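Local structure of PHOX (Pseudomonas fluorescens, 4A9V) at residues A[337-342]-A[446-451]; A[397-402]-A[427-432]. The protein probably hydrolyses phosphate monoesters as an alkaline phosphatase, using an iron-calcium cofactor held by a beta-propeller. All coordinates share one frame; numbering follows the deposited sequence.

Contact 1 of 2, residues A[337-342]-A[446-451]; sequences DHPKGQ and WDLFVV
At the outer rim of a beta-propeller, residues 340-342 pair antiparallel with the last strand of a four-stranded blade. Gly341 and Trp446 form the hydrogen-bonded pair: Gly341 N donates to Trp446 O at 2.9 Å, and Trp446 N returns the bond to Gly341 O at the same 2.9 Å. Next to it, Lys340 and Asp447 make a non-hydrogen-bonded pair. Beyond this pair, Leu448 N meets Pro339 O almost along the C=O axis.

Trp446 lies on the sheet face away from Lys340 and Asp447. From CB its CG takes the crowded position between backbone N and carbonyl carbon (chi1 67°), so the indole folds back across the partner strand. CG rests near the Gly341 carbonyl, CD1 against Gln342 O, and CD2 near Gly341 N, which stands over the ring centre. CE2 and CZ2 lie close to Gly341 CA, which sits 3.8 Å from the centroid of the Trp446 five-membered ring in a CH-pi contact; a CB on Gly341 would run into NE1, so the bare CA lets the ring lie close. The one N-H of Trp446 NE1 is shared between a weak bond to Gln342 O (3.1 Å) and a bond to Asp330 OD1. CE3 is near Pro339 O, CH2 approaches Lys340 C, and Trp446 CZ3 comes to 3.7 Å from Pro339 O. Beside it, Pro339 CG touches Leu448 CD1 at 3.7 Å.

On the Asp447 face, His338 NE2 donates to Asp447 OD2 at 2.7 Å. Asp447 OD2 lies close to the imidazole plane, whereas His338 NE2 meets it from above the carboxylate plane, the two planes standing 83° apart. Asp447 OD1 salt-bridges Arg431. Lys340, bent at its last torsion, brings NZ to 2.8 Å from His338 ND1, which accepts, consistent with a neutral ring.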
loop_
_atom_site.group_PDB
_atom_site.type_symbol
_atom_site.label_atom_id
_atom_site.label_comp_id
_atom_site.label_asym_id
_atom_site.label_seq_id
_atom_site.Cartn_x
_atom_site.Cartn_y
_atom_site.Cartn_z
ATOM N N ASP A 337 21.484 -17.731 6.784
ATOM C CA ASP A 337 20.357 -18.211 5.994
ATOM C C ASP A 337 19.017 -17.843 6.600
ATOM O O ASP A 337 18.045 -17.654 5.874
ATOM C CB ASP A 337 20.409 -19.722 5.798
ATOM C CG ASP A 337 19.470 -20.182 4.695
ATOM O OD1 ASP A 337 19.671 -19.748 3.541
ATOM O OD2 ASP A 337 18.494 -20.914 4.978
ATOM N N HIS A 338 18.954 -17.824 7.926
ATOM C CA HIS A 338 17.695 -17.684 8.638
ATOM C C HIS A 338 17.875 -16.970 9.958
ATOM O O HIS A 338 17.797 -17.579 11.023
ATOM C CB HIS A 338 17.041 -19.036 8.853
ATOM C CG HIS A 338 15.630 -18.929 9.329
ATOM N ND1 HIS A 338 15.117 -19.739 10.271
ATOM C CD2 HIS A 338 14.639 -18.005 9.016
ATOM C CE1 HIS A 338 13.857 -19.356 10.543
ATOM N NE2 HIS A 338 13.562 -18.301 9.767
ATOM N N PRO A 339 18.194 -15.674 9.905
ATOM C CA PRO A 339 18.400 -14.948 11.147
ATOM C C PRO A 339 17.109 -14.806 11.944
ATOM O O PRO A 339 16.019 -14.628 11.375
ATOM C CB PRO A 339 18.913 -13.588 10.677
ATOM C CG PRO A 339 18.340 -13.427 9.312
ATOM C CD PRO A 339 18.348 -14.809 8.726
ATOM N N LYS A 340 17.249 -14.984 13.264
ATOM C CA LYS A 340 16.153 -14.936 14.256
ATOM C C LYS A 340 16.558 -13.977 15.407
ATOM O O LYS A 340 17.695 -14.051 15.881
ATOM C CB LYS A 340 15.911 -16.344 14.854
ATOM C CG LYS A 340 15.495 -17.441 13.871
ATOM C CD LYS A 340 15.507 -18.831 14.518
ATOM C CE LYS A 340 15.121 -19.943 13.545
ATOM N NZ LYS A 340 16.271 -20.487 12.764
ATOM N N GLY A 341 15.596 -13.258 15.999
ATOM C CA GLY A 341 15.863 -12.488 17.204
ATOM C C GLY A 341 14.598 -12.079 17.929
ATOM O O GLY A 341 13.548 -12.709 17.781
ATOM N N GLN A 342 14.744 -11.055 18.768
ATOM C CA GLN A 342 13.639 -10.473 19.526
ATOM C C GLN A 342 13.504 -9.001 19.166
ATOM O O GLN A 342 14.455 -8.366 18.704
ATOM C CB GLN A 342 13.897 -10.587 21.034
ATOM C CG GLN A 342 13.849 -12.010 21.564
ATOM C CD GLN A 342 12.436 -12.495 21.843
ATOM O OE1 GLN A 342 12.063 -13.612 21.465
ATOM N NE2 GLN A 342 11.691 -11.723 22.617
ATOM N N TRP A 446 11.274 -12.382 16.084
ATOM C CA TRP A 446 11.284 -12.143 14.643
ATOM C C TRP A 446 12.218 -13.086 13.926
ATOM O O TRP A 446 13.171 -13.618 14.512
ATOM C CB TRP A 446 11.617 -10.679 14.329
ATOM C CG TRP A 446 13.021 -10.265 14.696
ATOM C CD1 TRP A 446 13.434 -9.648 15.863
ATOM C CD2 TRP A 446 14.231 -10.433 13.899
ATOM N NE1 TRP A 446 14.792 -9.434 15.845
ATOM C CE2 TRP A 446 15.326 -9.899 14.698
ATOM C CE3 TRP A 446 14.510 -10.997 12.669
ATOM C CZ2 TRP A 446 16.647 -9.994 14.287
ATOM C CZ3 TRP A 446 15.837 -11.062 12.253
ATOM C CH2 TRP A 446 16.881 -10.598 13.057
ATOM N N ASP A 447 11.950 -13.303 12.642
ATOM C CA ASP A 447 12.868 -14.035 11.766
ATOM C C ASP A 447 12.711 -13.514 10.345
ATOM O O ASP A 447 11.693 -12.921 10.003
ATOM C CB ASP A 447 12.622 -15.561 11.829
ATOM C CG ASP A 447 11.324 -15.996 11.148
ATOM O OD1 ASP A 447 10.234 -15.661 11.665
ATOM O OD2 ASP A 447 11.393 -16.702 10.115
ATOM N N LEU A 448 13.734 -13.709 9.519
ATOM C CA LEU A 448 13.584 -13.411 8.091
ATOM C C LEU A 448 13.049 -14.639 7.360
ATOM O O LEU A 448 13.758 -15.619 7.120
ATOM C CB LEU A 448 14.873 -12.914 7.459
ATOM C CG LEU A 448 15.320 -11.515 7.908
ATOM C CD1 LEU A 448 16.530 -11.053 7.107
ATOM C CD2 LEU A 448 14.204 -10.482 7.822
ATOM N N PHE A 449 11.771 -14.567 7.004
ATOM C CA PHE A 449 11.087 -15.641 6.296
ATOM C C PHE A 449 11.728 -15.931 4.937
ATOM O O PHE A 449 11.823 -17.084 4.533
ATOM C CB PHE A 449 9.606 -15.272 6.122
ATOM C CG PHE A 449 8.821 -16.278 5.339
ATOM C CD1 PHE A 449 8.563 -17.531 5.864
ATOM C CD2 PHE A 449 8.419 -16.013 4.043
ATOM C CE1 PHE A 449 7.933 -18.503 5.114
ATOM C CE2 PHE A 449 7.732 -16.961 3.309
ATOM C CZ PHE A 449 7.518 -18.222 3.835
ATOM N N VAL A 450 12.171 -14.893 4.235
ATOM C CA VAL A 450 12.960 -15.087 3.027
ATOM C C VAL A 450 13.876 -13.888 2.850
ATOM O O VAL A 450 13.537 -12.775 3.250
ATOM C CB VAL A 450 12.065 -15.310 1.781
ATOM C CG1 VAL A 450 11.297 -14.058 1.419
ATOM C CG2 VAL A 450 12.902 -15.793 0.600
ATOM N N VAL A 451 15.060 -14.132 2.303
ATOM C CA VAL A 451 15.948 -13.079 1.843
ATOM C C VAL A 451 16.073 -13.214 0.331
ATOM O O VAL A 451 16.578 -14.223 -0.159
ATOM C CB VAL A 451 17.335 -13.172 2.506
ATOM C CG1 VAL A 451 18.194 -11.996 2.069
ATOM C CG2 VAL A 451 17.204 -13.214 4.024
#

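Contact 2 of 2, residues A[397-402]-A[427-432]; sequences QVYCTL and GQILRW
Five antiparallel pairs, Val398-Trp432 through Leu402-Gln428, join two middle strands of a propeller blade, with six backbone hydrogen bonds. On one face the Trp432 indole lies across Val398: Val398 CB sits 3.6 Å from the centroid of the Trp432 five-membered ring, 16° off the normal, a CH-pi contact. Val398 CG1 reaches Trp432 CZ2 at 3.4 Å, and Cys400 CB approaches CZ3. Trp432 NE1 is buried without a polar partner. On the other face Tyr399 and Arg431 run side by side, pointing the same way. Arg431 CG lies over the phenol face toward its rim, and Arg431 CD comes 3.4 Å from Tyr399 CZ. A bend at chi3 (58°) turns the guanidinium 63° from the ring plane, and Arg431 NH1 donates to Tyr399 OH, which lies in the guanidinium plane, at 3.0 Å. Arg431 NE forms a salt bridge with Asp447. Farther along, Thr401 CG2 and Ile429 CG1 lie alongside each other, while Thr401 OG1 bonds to the backbone O of Asp479, a calcium ligand. Strand 398-402 is flanked by strand 386-391, which carries the calcium ligand Glu387, and strand 428-434 by strand 443-451; strand 478-483 packs against Tyr399 and Thr401.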
loop_
_atom_site.group_PDB
_atom_site.type_symbol
_atom_site.label_atom_id
_atom_site.label_comp_id
_atom_site.label_asym_id
_atom_site.label_seq_id
_atom_site.Cartn_x
_atom_site.Cartn_y
_atom_site.Cartn_z
ATOM N N GLN A 397 0.740 -14.869 13.051
ATOM C CA GLN A 397 2.084 -14.362 12.794
ATOM C C GLN A 397 2.056 -13.281 11.722
ATOM O O GLN A 397 1.203 -13.287 10.826
ATOM C CB GLN A 397 3.034 -15.497 12.406
ATOM C CG GLN A 397 3.321 -16.462 13.551
ATOM C CD GLN A 397 4.566 -17.301 13.329
ATOM O OE1 GLN A 397 5.685 -16.826 13.503
ATOM N NE2 GLN A 397 4.376 -18.511 12.827
ATOM N N VAL A 398 2.942 -12.308 11.873
ATOM C CA VAL A 398 2.851 -11.077 11.111
ATOM C C VAL A 398 4.032 -11.043 10.132
ATOM O O VAL A 398 5.154 -11.391 10.499
ATOM C CB VAL A 398 2.909 -9.858 12.060
ATOM C CG1 VAL A 398 2.640 -8.576 11.302
ATOM C CG2 VAL A 398 1.906 -10.030 13.192
ATOM N N TYR A 399 3.764 -10.638 8.890
ATOM C CA TYR A 399 4.755 -10.642 7.815
ATOM C C TYR A 399 4.816 -9.251 7.208
ATOM O O TYR A 399 3.777 -8.615 7.008
ATOM C CB TYR A 399 4.356 -11.642 6.724
ATOM C CG TYR A 399 4.296 -13.077 7.188
ATOM C CD1 TYR A 399 3.278 -13.518 8.026
ATOM C CD2 TYR A 399 5.239 -14.001 6.771
ATOM C CE1 TYR A 399 3.257 -14.814 8.509
ATOM C CE2 TYR A 399 5.206 -15.305 7.215
ATOM C CZ TYR A 399 4.220 -15.713 8.086
ATOM O OH TYR A 399 4.249 -16.998 8.564
ATOM N N CYS A 400 6.025 -8.775 6.922
ATOM C CA CYS A 400 6.243 -7.433 6.407
ATOM C C CYS A 400 7.317 -7.503 5.329
ATOM O O CYS A 400 8.416 -8.009 5.571
ATOM C CB CYS A 400 6.737 -6.528 7.542
ATOM S SG CYS A 400 7.027 -4.805 7.083
ATOM N N THR A 401 7.029 -6.958 4.153
ATOM C CA THR A 401 8.071 -6.843 3.148
ATOM C C THR A 401 8.997 -5.674 3.474
ATOM O O THR A 401 8.564 -4.624 3.966
ATOM C CB THR A 401 7.482 -6.682 1.740
ATOM O OG1 THR A 401 6.567 -5.587 1.741
ATOM C CG2 THR A 401 6.781 -7.950 1.293
ATOM N N LEU A 402 10.280 -5.900 3.240
ATOM C CA LEU A 402 11.303 -4.872 3.313
ATOM C C LEU A 402 11.918 -4.843 1.921
ATOM O O LEU A 402 12.668 -5.753 1.539
ATOM C CB LEU A 402 12.338 -5.255 4.378
ATOM C CG LEU A 402 11.813 -5.417 5.813
ATOM C CD1 LEU A 402 12.915 -5.929 6.730
ATOM C CD2 LEU A 402 11.279 -4.082 6.315
ATOM N N GLY A 427 15.783 -7.129 -1.353
ATOM C CA GLY A 427 14.764 -7.159 -0.309
ATOM C C GLY A 427 14.643 -8.477 0.436
ATOM O O GLY A 427 15.386 -9.439 0.203
ATOM N N GLN A 428 13.694 -8.499 1.361
ATOM C CA GLN A 428 13.509 -9.623 2.258
ATOM C C GLN A 428 12.116 -9.507 2.885
ATOM O O GLN A 428 11.466 -8.460 2.779
ATOM C CB GLN A 428 14.615 -9.669 3.336
ATOM C CG GLN A 428 14.666 -8.466 4.278
ATOM C CD GLN A 428 15.663 -7.399 3.847
ATOM O OE1 GLN A 428 16.130 -7.384 2.711
ATOM N NE2 GLN A 428 15.928 -6.450 4.735
ATOM N N ILE A 429 11.624 -10.622 3.419
ATOM C CA ILE A 429 10.348 -10.632 4.133
ATOM C C ILE A 429 10.599 -10.979 5.593
ATOM O O ILE A 429 11.170 -12.034 5.922
ATOM C CB ILE A 429 9.319 -11.601 3.519
ATOM C CG1 ILE A 429 9.102 -11.258 2.043
ATOM C CG2 ILE A 429 8.018 -11.527 4.307
ATOM C CD1 ILE A 429 8.127 -12.172 1.328
ATOM N N LEU A 430 10.192 -10.057 6.454
ATOM C CA LEU A 430 10.330 -10.141 7.891
ATOM C C LEU A 430 9.058 -10.721 8.508
ATOM O O LEU A 430 7.955 -10.384 8.083
ATOM C CB LEU A 430 10.568 -8.723 8.409
ATOM C CG LEU A 430 10.494 -8.454 9.905
ATOM C CD1 LEU A 430 11.591 -9.182 10.661
ATOM C CD2 LEU A 430 10.581 -6.958 10.139
ATOM N N ARG A 431 9.214 -11.632 9.465
ATOM C CA ARG A 431 8.101 -12.201 10.209
ATOM C C ARG A 431 8.296 -11.920 11.686
ATOM O O ARG A 431 9.418 -12.002 12.187
ATOM C CB ARG A 431 8.030 -13.714 9.959
ATOM C CG ARG A 431 7.082 -14.464 10.876
ATOM C CD ARG A 431 6.777 -15.864 10.371
ATOM N NE ARG A 431 7.984 -16.665 10.213
ATOM C CZ ARG A 431 8.032 -17.822 9.558
ATOM N NH1 ARG A 431 6.928 -18.346 9.044
ATOM N NH2 ARG A 431 9.192 -18.440 9.403
ATOM N N TRP A 432 7.203 -11.685 12.408
ATOM C CA TRP A 432 7.260 -11.725 13.862
ATOM C C TRP A 432 6.087 -12.444 14.457
ATOM O O TRP A 432 5.003 -12.540 13.872
ATOM C CB TRP A 432 7.450 -10.343 14.510
ATOM C CG TRP A 432 6.372 -9.327 14.234
ATOM C CD1 TRP A 432 5.243 -9.038 14.994
ATOM C CD2 TRP A 432 6.391 -8.313 13.187
ATOM N NE1 TRP A 432 4.580 -7.949 14.484
ATOM C CE2 TRP A 432 5.226 -7.467 13.397
ATOM C CE3 TRP A 432 7.254 -8.018 12.156
ATOM C CZ2 TRP A 432 4.957 -6.374 12.581
ATOM C CZ3 TRP A 432 6.967 -6.937 11.327
ATOM C CH2 TRP A 432 5.832 -6.151 11.518
#

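How the contacts relate
Of the four segments 337-342 comes first; the chain then passes through helices 364-369 and 371-377 and strand 386-391 to 397-402. Contact 2 closes first, when 427-432 returns alongside 397-402. Contact 1 closes afterwards, as 446-451 comes back to 337-342, so contact 2 is nested inside the longer loop. Strands 428-434 and 443-451 are consecutive and adjacent in the same sheet, and the two contacts lie about 9 Å apart between centres. Across that seam Val450 of contact 1 faces Ile429 of contact 2. The two contacts together tie strands 398-402, 428-434 and 443-451 to strand 340-347, whose next neighbour in the sheet is strand 322-329.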